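Local coordinates for trichothecene 3-O-acetyltransferase (Fusarium sporotrichioides, PDB 2ZBA), which transfers the acetyl group of acetyl-CoA to the 3-hydroxyl of trichothecene mycotoxins as a BAHD-superfamily acetyltransferase, at the COA/ZBA site and the calcium ion site. Residues are numbered along the deposited sequence; one frame, centred on the assembly and turned at random.

Contact 1: the COA/ZBA site. Residues 24, 28, 165, 170, 253, 266, 268-270, 299-302, 318, 320, 343, 346, 386-388, 390, 416, 419, 421. With COA (coenzyme A), chain B; ZBA (12,13-Epoxytrichothec-9-ene-3,4,8,15-tetrol-4,15-diacetate-8-isovalerate), chain C.
Phe266 holds CG in the crowded position between backbone N and carbonyl carbon (chi1 76°), which lays its ring flat over the adenine of coenzyme A: the planes differ by 3° and the ring centroid lies 3.5 Å from that of the six-membered adenine ring. Arg343, bent at chi2 and chi3, curls its guanidinium between Phe266 CE1 on one face and Leu346 CD1 on the other. Thus clamped, it grips one alpha-phosphate oxygen end-on, NH1 and NH2 each 3.0 Å from COA O2A and nearly in plane. Ser268 OG donates to COA O5A of the beta-phosphate. The 3'-phosphate oxygen O9A collects three donors: Lys253 NZ at the tip of an extended chain (2.8 Å), and Thr269 N and OG1 at the start of helix 269-285, whose dipole may add to the attraction. Along the pantetheine arm, Asp302 N donates to the carbonyl O9P, and COA N4P donates to Ser386 OG.

Beyond the thiol lies T-2, partly occupied. His165, the histidine of the BAHD HXXXD motif and the family's catalytic base, has CG anti to the backbone N (chi1 -155°) and sets NE2 3.7 Å from the 3-hydroxyl O16 of ZBA and 4.0 Å from COA S1P, near both reacting groups. Tyr421 OH donates to O10, the pyran ring oxygen of ZBA (2.8 Å), while Phe416 packs against the isovalerate. Strands 294-302, 318-326, 383-387 and 419-422 line this tunnel, with helix 269-285 at its phosphate end.

Contact 2: the calcium ion site. Residues 218-219, 221-222, 376. With CA (calcium ion), chain D; CA (calcium ion), chain E.
Two calcium ions, 3.8 Å apart, share one carboxylate oxygen: Asp218 OD1 stands 2.5 Å from both the chain D and the chain E ion and so bridges them. Around the chain E ion the shell is a distorted six-coordinate one, mostly protein oxygen. Two main-chain carbonyls bind it, Ile221 O at 2.2 Å and Asp218 O at 2.4 Å, and Asp376 closes on it with both carboxylate oxygens, OD1 at 2.6 Å and OD2 slightly farther away. Water 7 is a further ligand.

The chain D ion is more hydrated. Asp218 chelates it through OD1 and OD2, the latter at 2.6 Å, and waters 4, 5 and 6 join them in a shell between square pyramidal and trigonal bipyramidal. Asp376 OD2 lies 3.2 Å from this ion, a longer approach that may mark an imprecisely placed ligand. Both counts are minima, since further ligands may have escaped the model.

What positions these ligands is mainly the turn of 3-10 helix 215-220 and the loop after it. Asp218 has CG anti to its backbone N (chi1 171°), beside its own carbonyl carbon, so side chain and main chain of one residue reach the chain E ion together. His219 and Ala222 bind neither ion but belong to the peptides whose carbonyls do. Asp376 comes from a separate loop, with CG anti to its carbonyl carbon (chi1 -65°). The ions thereby tie two distant stretches of chain together, which suggests a structural role, and the two carboxylates could offset part of their charge. With chi2 -3°, OD1 of Asp376 eclipses the alpha carbon, so the carboxylate plane contains the CA-CB bond, and both oxygens face the chain E ion.

Contact 1: the COA/ZBA site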
loop_
_atom_site.group_PDB
_atom_site.type_symbol
_atom_site.label_atom_id
_atom_site.label_comp_id
_atom_site.label_asym_id
_atom_site.label_seq_id
_atom_site.Cartn_x
_atom_site.Cartn_y
_atom_site.Cartn_z
ATOM N N PRO A 24 10.456 8.263 -7.241
ATOM C CA PRO A 24 9.956 6.877 -7.120
ATOM C C PRO A 24 8.417 6.722 -7.185
ATOM O O PRO A 24 7.921 5.813 -7.852
ATOM C CB PRO A 24 10.469 6.414 -5.744
ATOM C CG PRO A 24 11.546 7.368 -5.357
ATOM C CD PRO A 24 11.254 8.664 -6.063
ATOM N N ILE A 28 5.293 4.422 -9.992
ATOM C CA ILE A 28 4.629 3.276 -9.361
ATOM C C ILE A 28 3.105 3.335 -9.482
ATOM O O ILE A 28 2.505 4.388 -9.290
ATOM C CB ILE A 28 5.093 3.105 -7.870
ATOM C CG1 ILE A 28 6.577 2.736 -7.819
ATOM C CG2 ILE A 28 4.232 2.066 -7.081
ATOM C CD1 ILE A 28 7.215 3.040 -6.452
ATOM N N HIS A 165 0.913 6.291 -7.864
ATOM C CA HIS A 165 1.296 6.508 -6.473
ATOM C C HIS A 165 1.592 7.965 -6.043
ATOM O O HIS A 165 1.475 8.289 -4.863
ATOM C CB HIS A 165 2.414 5.558 -6.040
ATOM C CG HIS A 165 2.433 5.312 -4.560
ATOM N ND1 HIS A 165 2.847 4.123 -4.001
ATOM C CD2 HIS A 165 2.077 6.110 -3.527
ATOM C CE1 HIS A 165 2.742 4.201 -2.685
ATOM N NE2 HIS A 165 2.280 5.398 -2.372
HETATM N N MSE A 170 -2.410 4.235 -0.632
HETATM C CA MSE A 170 -3.503 3.217 -0.598
HETATM C C MSE A 170 -4.759 3.643 0.218
HETATM O O MSE A 170 -5.893 3.288 -0.134
HETATM C CB MSE A 170 -2.991 1.833 -0.197
HETATM C CG MSE A 170 -4.001 0.705 -0.386
HETATM SE SE MSE A 170 -4.638 0.395 -2.249
HETATM C CE MSE A 170 -6.511 0.507 -1.952
ATOM N N LYS A 253 -0.092 -10.218 20.345
ATOM C CA LYS A 253 -0.333 -8.942 21.004
ATOM C C LYS A 253 -0.197 -9.053 22.535
ATOM O O LYS A 253 0.387 -8.180 23.172
ATOM C CB LYS A 253 -1.715 -8.399 20.620
ATOM C CG LYS A 253 -1.989 -6.999 21.150
ATOM C CD LYS A 253 -3.416 -6.583 20.996
ATOM C CE LYS A 253 -3.630 -5.242 21.690
ATOM N NZ LYS A 253 -4.766 -4.478 21.106
ATOM N N PHE A 266 0.711 1.081 25.773
ATOM C CA PHE A 266 0.082 0.055 24.949
ATOM C C PHE A 266 0.814 -0.219 23.627
ATOM O O PHE A 266 1.641 0.578 23.161
ATOM C CB PHE A 266 -1.377 0.421 24.670
ATOM C CG PHE A 266 -1.551 1.487 23.634
ATOM C CD1 PHE A 266 -1.770 1.144 22.305
ATOM C CD2 PHE A 266 -1.503 2.842 23.983
ATOM C CE1 PHE A 266 -1.927 2.120 21.337
ATOM C CE2 PHE A 266 -1.663 3.827 23.026
ATOM C CZ PHE A 266 -1.885 3.463 21.692
ATOM N N SER A 268 -0.586 -2.073 19.679
ATOM C CA SER A 268 -1.664 -2.637 18.868
ATOM C C SER A 268 -1.356 -4.043 18.312
ATOM O O SER A 268 -0.246 -4.557 18.419
ATOM C CB SER A 268 -2.018 -1.689 17.708
ATOM O OG SER A 268 -0.912 -1.519 16.825
ATOM N N THR A 269 -2.360 -4.670 17.726
ATOM C CA THR A 269 -2.138 -5.893 16.972
ATOM C C THR A 269 -1.092 -5.663 15.865
ATOM O O THR A 269 -0.143 -6.435 15.728
ATOM C CB THR A 269 -3.467 -6.416 16.377
ATOM O OG1 THR A 269 -4.415 -6.610 17.435
ATOM C CG2 THR A 269 -3.248 -7.747 15.596
ATOM N N ASP A 270 -1.259 -4.576 15.116
ATOM C CA ASP A 270 -0.378 -4.219 14.001
ATOM C C ASP A 270 1.066 -4.005 14.464
ATOM O O ASP A 270 2.010 -4.506 13.831
ATOM C CB ASP A 270 -0.908 -2.957 13.312
ATOM C CG ASP A 270 -0.353 -2.775 11.917
ATOM O OD1 ASP A 270 0.868 -2.529 11.788
ATOM O OD2 ASP A 270 -1.156 -2.853 10.959
ATOM N N ARG A 299 8.447 1.663 8.288
ATOM C CA ARG A 299 7.008 1.371 8.454
ATOM C C ARG A 299 6.157 2.519 7.951
ATOM O O ARG A 299 6.252 3.615 8.478
ATOM C CB ARG A 299 6.696 1.131 9.941
ATOM C CG ARG A 299 5.341 0.542 10.237
ATOM C CD ARG A 299 5.041 0.683 11.736
ATOM N NE ARG A 299 3.912 -0.143 12.168
ATOM C CZ ARG A 299 3.381 -0.127 13.385
ATOM N NH1 ARG A 299 3.859 0.688 14.331
ATOM N NH2 ARG A 299 2.350 -0.925 13.650
ATOM N N ALA A 300 5.310 2.273 6.949
ATOM C CA ALA A 300 4.397 3.305 6.439
ATOM C C ALA A 300 3.349 3.783 7.479
ATOM O O ALA A 300 2.820 3.003 8.302
ATOM C CB ALA A 300 3.676 2.832 5.142
ATOM N N VAL A 301 3.064 5.074 7.415
ATOM C CA VAL A 301 2.128 5.693 8.346
ATOM C C VAL A 301 1.240 6.643 7.556
ATOM O O VAL A 301 1.720 7.531 6.862
ATOM C CB VAL A 301 2.848 6.392 9.598
ATOM C CG1 VAL A 301 4.068 7.200 9.190
ATOM C CG2 VAL A 301 1.863 7.268 10.387
ATOM N N ASP A 302 -0.065 6.409 7.630
ATOM C CA ASP A 302 -1.040 7.379 7.181
ATOM C C ASP A 302 -0.913 8.693 7.976
ATOM O O ASP A 302 -1.107 8.711 9.194
ATOM C CB ASP A 302 -2.439 6.773 7.354
ATOM C CG ASP A 302 -3.544 7.715 6.957
ATOM O OD1 ASP A 302 -3.258 8.720 6.292
ATOM O OD2 ASP A 302 -4.711 7.438 7.322
ATOM N N GLN A 318 1.366 10.431 3.390
ATOM C CA GLN A 318 1.959 9.266 3.995
ATOM C C GLN A 318 3.363 9.676 4.407
ATOM O O GLN A 318 3.931 10.609 3.824
ATOM C CB GLN A 318 2.023 8.172 2.929
ATOM C CG GLN A 318 2.526 6.818 3.376
ATOM C CD GLN A 318 2.475 5.797 2.248
ATOM O OE1 GLN A 318 1.596 4.929 2.231
ATOM N NE2 GLN A 318 3.391 5.918 1.281
HETATM N N MSE A 320 6.890 7.516 6.760
HETATM C CA MSE A 320 7.316 6.273 7.342
HETATM C C MSE A 320 7.948 6.592 8.688
HETATM O O MSE A 320 8.376 7.721 8.943
HETATM C CB MSE A 320 8.307 5.543 6.423
HETATM C CG MSE A 320 7.732 5.120 5.035
HETATM SE SE MSE A 320 8.867 3.820 4.140
HETATM C CE MSE A 320 7.809 2.191 4.450
ATOM N N ARG A 343 5.793 1.591 18.272
ATOM C CA ARG A 343 4.763 2.473 18.851
ATOM C C ARG A 343 5.309 3.856 19.284
ATOM O O ARG A 343 4.621 4.877 19.157
ATOM C CB ARG A 343 4.051 1.758 20.012
ATOM C CG ARG A 343 2.970 2.566 20.747
ATOM C CD ARG A 343 1.904 3.180 19.835
ATOM N NE ARG A 343 1.271 2.218 18.930
ATOM C CZ ARG A 343 0.198 2.471 18.182
ATOM N NH1 ARG A 343 -0.399 3.655 18.204
ATOM N NH2 ARG A 343 -0.291 1.521 17.405
ATOM N N LEU A 346 5.204 6.770 16.801
ATOM C CA LEU A 346 3.887 7.332 16.458
ATOM C C LEU A 346 3.462 8.588 17.254
ATOM O O LEU A 346 2.327 9.073 17.108
ATOM C CB LEU A 346 2.793 6.254 16.468
ATOM C CG LEU A 346 3.026 5.123 15.432
ATOM C CD1 LEU A 346 2.050 3.962 15.675
ATOM C CD2 LEU A 346 2.967 5.628 13.980
ATOM N N SER A 386 4.386 -1.800 4.485
ATOM C CA SER A 386 3.178 -0.999 4.436
ATOM C C SER A 386 1.921 -1.791 4.833
ATOM O O SER A 386 1.454 -2.661 4.097
ATOM C CB SER A 386 2.968 -0.407 3.050
ATOM O OG SER A 386 1.778 0.363 3.038
ATOM N N SER A 387 1.367 -1.448 5.989
ATOM C CA SER A 387 0.120 -2.038 6.476
ATOM C C SER A 387 -1.097 -1.404 5.818
ATOM O O SER A 387 -1.368 -0.229 6.034
ATOM C CB SER A 387 0.012 -1.870 7.991
ATOM O OG SER A 387 -1.280 -2.212 8.432
ATOM N N TRP A 388 -1.814 -2.191 5.015
ATOM C CA TRP A 388 -3.104 -1.797 4.469
ATOM C C TRP A 388 -4.247 -2.321 5.319
ATOM O O TRP A 388 -5.388 -2.345 4.857
ATOM C CB TRP A 388 -3.290 -2.367 3.053
ATOM C CG TRP A 388 -2.314 -1.840 2.013
ATOM C CD1 TRP A 388 -1.348 -0.904 2.187
ATOM C CD2 TRP A 388 -2.289 -2.192 0.631
ATOM N NE1 TRP A 388 -0.694 -0.664 1.001
ATOM C CE2 TRP A 388 -1.257 -1.443 0.027
ATOM C CE3 TRP A 388 -3.039 -3.077 -0.160
ATOM C CZ2 TRP A 388 -0.945 -1.558 -1.332
ATOM C CZ3 TRP A 388 -2.731 -3.187 -1.510
ATOM C CH2 TRP A 388 -1.701 -2.422 -2.083
ATOM N N LYS A 390 -6.118 -1.291 7.607
ATOM C CA LYS A 390 -7.289 -0.404 7.819
ATOM C C LYS A 390 -8.135 -0.073 6.581
ATOM O O LYS A 390 -9.233 0.487 6.706
ATOM C CB LYS A 390 -6.864 0.912 8.490
ATOM C CG LYS A 390 -6.372 0.751 9.929
ATOM C CD LYS A 390 -6.290 2.109 10.620
ATOM C CE LYS A 390 -6.102 1.971 12.120
ATOM N NZ LYS A 390 -6.343 3.280 12.823
ATOM N N PHE A 416 11.046 -8.397 -4.733
ATOM C CA PHE A 416 11.602 -7.163 -4.246
ATOM C C PHE A 416 11.966 -7.398 -2.792
ATOM O O PHE A 416 11.144 -7.220 -1.888
ATOM C CB PHE A 416 10.564 -6.065 -4.384
ATOM C CG PHE A 416 11.140 -4.705 -4.481
ATOM C CD1 PHE A 416 11.090 -4.012 -5.679
ATOM C CD2 PHE A 416 11.701 -4.089 -3.364
ATOM C CE1 PHE A 416 11.605 -2.739 -5.774
ATOM C CE2 PHE A 416 12.229 -2.810 -3.447
ATOM C CZ PHE A 416 12.183 -2.132 -4.656
ATOM N N LEU A 419 10.664 -6.090 0.932
ATOM C CA LEU A 419 9.423 -5.336 0.788
ATOM C C LEU A 419 8.249 -6.169 1.266
ATOM O O LEU A 419 8.194 -7.357 0.994
ATOM C CB LEU A 419 9.227 -4.833 -0.657
ATOM C CG LEU A 419 7.991 -3.983 -0.973
ATOM C CD1 LEU A 419 8.069 -2.566 -0.326
ATOM C CD2 LEU A 419 7.831 -3.893 -2.486
ATOM N N TYR A 421 3.822 -6.078 2.817
ATOM C CA TYR A 421 2.517 -5.455 3.021
ATOM C C TYR A 421 1.717 -6.263 4.004
ATOM O O TYR A 421 1.893 -7.480 4.078
ATOM C CB TYR A 421 1.714 -5.415 1.710
ATOM C CG TYR A 421 2.362 -4.566 0.643
ATOM C CD1 TYR A 421 2.128 -3.191 0.589
ATOM C CD2 TYR A 421 3.224 -5.130 -0.301
ATOM C CE1 TYR A 421 2.736 -2.401 -0.377
ATOM C CE2 TYR A 421 3.842 -4.335 -1.278
ATOM C CZ TYR A 421 3.584 -2.982 -1.307
ATOM O OH TYR A 421 4.171 -2.178 -2.268
HETATM N N1A COA B . -4.850 2.128 25.133
HETATM C C2A COA B . -4.907 0.812 24.702
HETATM N N3A COA B . -5.064 0.543 23.349
HETATM C C4A COA B . -5.158 1.557 22.442
HETATM C C5A COA B . -5.107 2.884 22.868
HETATM C C6A COA B . -4.952 3.170 24.231
HETATM N N6A COA B . -5.007 4.430 24.672
HETATM N N7A COA B . -5.229 3.671 21.774
HETATM C C8A COA B . -5.356 2.879 20.682
HETATM N N9A COA B . -5.309 1.567 21.077
HETATM C C1B COA B . -5.297 0.376 20.198
HETATM C C2B COA B . -6.662 0.122 19.567
HETATM O O2B COA B . -7.477 -0.657 20.416
HETATM C C3B COA B . -6.275 -0.561 18.268
HETATM O O3B COA B . -5.775 -1.825 18.612
HETATM P P3B COA B . -6.163 -3.223 17.909
HETATM O O7A COA B . -6.123 -3.009 16.410
HETATM O O8A COA B . -7.562 -3.635 18.278
HETATM O O9A COA B . -5.103 -4.172 18.369
HETATM C C4B COA B . -5.031 0.209 17.876
HETATM O O4B COA B . -4.398 0.535 19.101
HETATM C C5B COA B . -5.251 1.482 17.075
HETATM O O5B COA B . -3.981 2.122 17.014
HETATM P P1A COA B . -3.496 2.896 15.686
HETATM O O1A COA B . -4.452 3.988 15.324
HETATM O O2A COA B . -2.059 3.353 15.780
HETATM O O3A COA B . -3.649 1.842 14.454
HETATM P P2A COA B . -2.725 0.553 14.151
HETATM O O4A COA B . -3.664 -0.590 13.832
HETATM O O5A COA B . -1.700 0.226 15.209
HETATM O O6A COA B . -1.895 0.931 12.832
HETATM C CBP COA B . -0.239 2.152 11.582
HETATM C CCP COA B . -0.637 1.581 12.941
HETATM C CDP COA B . 0.307 0.984 10.760
HETATM C CEP COA B . 0.836 3.230 11.799
HETATM C CAP COA B . -1.490 2.734 10.917
HETATM O OAP COA B . -2.018 3.794 11.701
HETATM C C9P COA B . -1.297 3.228 9.502
HETATM O O9P COA B . -0.802 4.517 9.290
HETATM N N8P COA B . -1.656 2.443 8.484
HETATM C C7P COA B . -1.478 2.876 7.101
HETATM C C6P COA B . -0.063 2.624 6.578
HETATM C C5P COA B . 0.034 3.071 5.129
HETATM O O5P COA B . 0.065 4.290 4.826
HETATM N N4P COA B . 0.090 2.121 4.203
HETATM C C3P COA B . -0.482 2.375 2.883
HETATM C C2P COA B . 0.552 2.289 1.765
HETATM S S1P COA B . 0.219 3.367 0.337
HETATM O O18 ZBA C . 10.649 -0.257 -2.529
HETATM C C44 ZBA C . 10.343 0.504 -3.413
HETATM C C45 ZBA C . 11.256 1.399 -4.170
HETATM C C46 ZBA C . 10.974 1.533 -5.613
HETATM C C48 ZBA C . 11.039 0.432 -6.546
HETATM C C47 ZBA C . 10.611 2.813 -6.276
HETATM O O17 ZBA C . 9.068 0.592 -3.790
HETATM C C31 ZBA C . 7.992 0.011 -2.990
HETATM C C30 ZBA C . 7.826 0.760 -1.678
HETATM C C32 ZBA C . 6.798 -0.035 -3.889
HETATM C C39 ZBA C . 6.984 -0.842 -5.137
HETATM C C33 ZBA C . 5.679 0.576 -3.564
HETATM C C34 ZBA C . 5.473 1.303 -2.281
HETATM O O10 ZBA C . 4.876 0.356 -1.317
HETATM C C29 ZBA C . 6.764 1.915 -1.624
HETATM C C38 ZBA C . 7.238 3.111 -2.479
HETATM O O12 ZBA C . 8.656 3.327 -2.283
HETATM C C40 ZBA C . 9.128 4.534 -2.588
HETATM C C41 ZBA C . 10.611 4.597 -2.421
HETATM O O13 ZBA C . 8.493 5.428 -2.937
HETATM C C28 ZBA C . 6.445 2.390 -0.116
HETATM C C37 ZBA C . 7.668 3.110 0.515
HETATM C C35 ZBA C . 5.983 1.146 0.666
HETATM C C25 ZBA C . 4.691 0.814 0.037
HETATM C C36 ZBA C . 6.779 0.249 1.464
HETATM O O11 ZBA C . 5.900 1.196 2.092
HETATM C C27 ZBA C . 5.088 3.226 -0.041
HETATM C C26 ZBA C . 4.037 2.164 0.240
HETATM O O16 ZBA C . 2.871 2.274 -0.536
HETATM O O14 ZBA C . 5.002 4.260 0.988
HETATM O O HOH W 1 -3.936 -2.970 15.198
HETATM O O HOH W 2 -3.648 -1.568 11.370
HETATM O O HOH W 3 -2.926 -0.336 9.127
#

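Contact 2: the calcium ion site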
loop_
_atom_site.group_PDB
_atom_site.type_symbol
_atom_site.label_atom_id
_atom_site.label_comp_id
_atom_site.label_asym_id
_atom_site.label_seq_id
_atom_site.Cartn_x
_atom_site.Cartn_y
_atom_site.Cartn_z
ATOM N N ASP A 218 17.557 12.546 7.323
ATOM C CA ASP A 218 18.602 11.582 6.962
ATOM C C ASP A 218 18.021 10.298 6.320
ATOM O O ASP A 218 18.421 9.927 5.210
ATOM C CB ASP A 218 19.462 11.257 8.175
ATOM C CG ASP A 218 20.435 10.104 7.934
ATOM O OD1 ASP A 218 20.833 9.791 6.785
ATOM O OD2 ASP A 218 20.848 9.515 8.935
ATOM N N HIS A 219 17.058 9.670 6.978
ATOM C CA HIS A 219 16.457 8.420 6.452
ATOM C C HIS A 219 15.775 8.554 5.090
ATOM O O HIS A 219 15.463 7.535 4.432
ATOM C CB HIS A 219 15.409 7.871 7.411
ATOM C CG HIS A 219 15.948 7.383 8.712
ATOM N ND1 HIS A 219 16.727 6.251 8.825
ATOM C CD2 HIS A 219 15.746 7.828 9.973
ATOM C CE1 HIS A 219 17.020 6.046 10.097
ATOM N NE2 HIS A 219 16.434 6.989 10.812
ATOM N N ILE A 221 17.053 10.775 2.632
ATOM C CA ILE A 221 18.032 11.328 1.676
ATOM C C ILE A 221 19.240 10.402 1.551
ATOM O O ILE A 221 19.763 9.947 2.572
ATOM C CB ILE A 221 18.516 12.764 2.063
ATOM C CG1 ILE A 221 17.323 13.724 2.176
ATOM C CG2 ILE A 221 19.525 13.309 0.992
ATOM C CD1 ILE A 221 17.571 14.940 3.080
ATOM N N ALA A 222 19.654 10.119 0.308
ATOM C CA ALA A 222 20.836 9.284 -0.025
ATOM C C ALA A 222 21.176 9.661 -1.490
ATOM O O ALA A 222 20.287 10.156 -2.148
ATOM C CB ALA A 222 20.514 7.807 0.157
ATOM N N ASP A 376 17.573 5.031 2.813
ATOM C CA ASP A 376 18.635 4.334 3.538
ATOM C C ASP A 376 18.384 2.835 3.779
ATOM O O ASP A 376 19.134 2.193 4.510
ATOM C CB ASP A 376 18.902 5.015 4.885
ATOM C CG ASP A 376 19.452 6.417 4.736
ATOM O OD1 ASP A 376 19.700 6.877 3.590
ATOM O OD2 ASP A 376 19.621 7.074 5.784
HETATM CA CA CA D . 22.147 7.796 7.551
HETATM CA CA CA E . 20.555 9.146 4.413
HETATM O O HOH W 4 22.675 6.976 9.570
HETATM O O HOH W 5 22.578 5.447 6.783
HETATM O O HOH W 6 20.209 6.838 8.096
HETATM O O HOH W 7 21.841 11.262 4.435
#

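The C-alpha centres of contact 1 and contact 2 lie about 19 Å apart within one polypeptide, the deposited assembly being a monomer. They share no residue and no secondary-structure element among those described. In sequence they interleave: the metal ligands of 3-10 helix 215-220 fall between helix 170-184 and helix 246-257, which contribute to contact 1, and the loop aspartate of contact 2 precedes strand 383-387 by a few residues. The ions of contact 2 make no contact with the coenzyme A or T-2 of contact 1, so any influence on acetyl transfer would be indirect, perhaps by steadying the loop that leads into that strand.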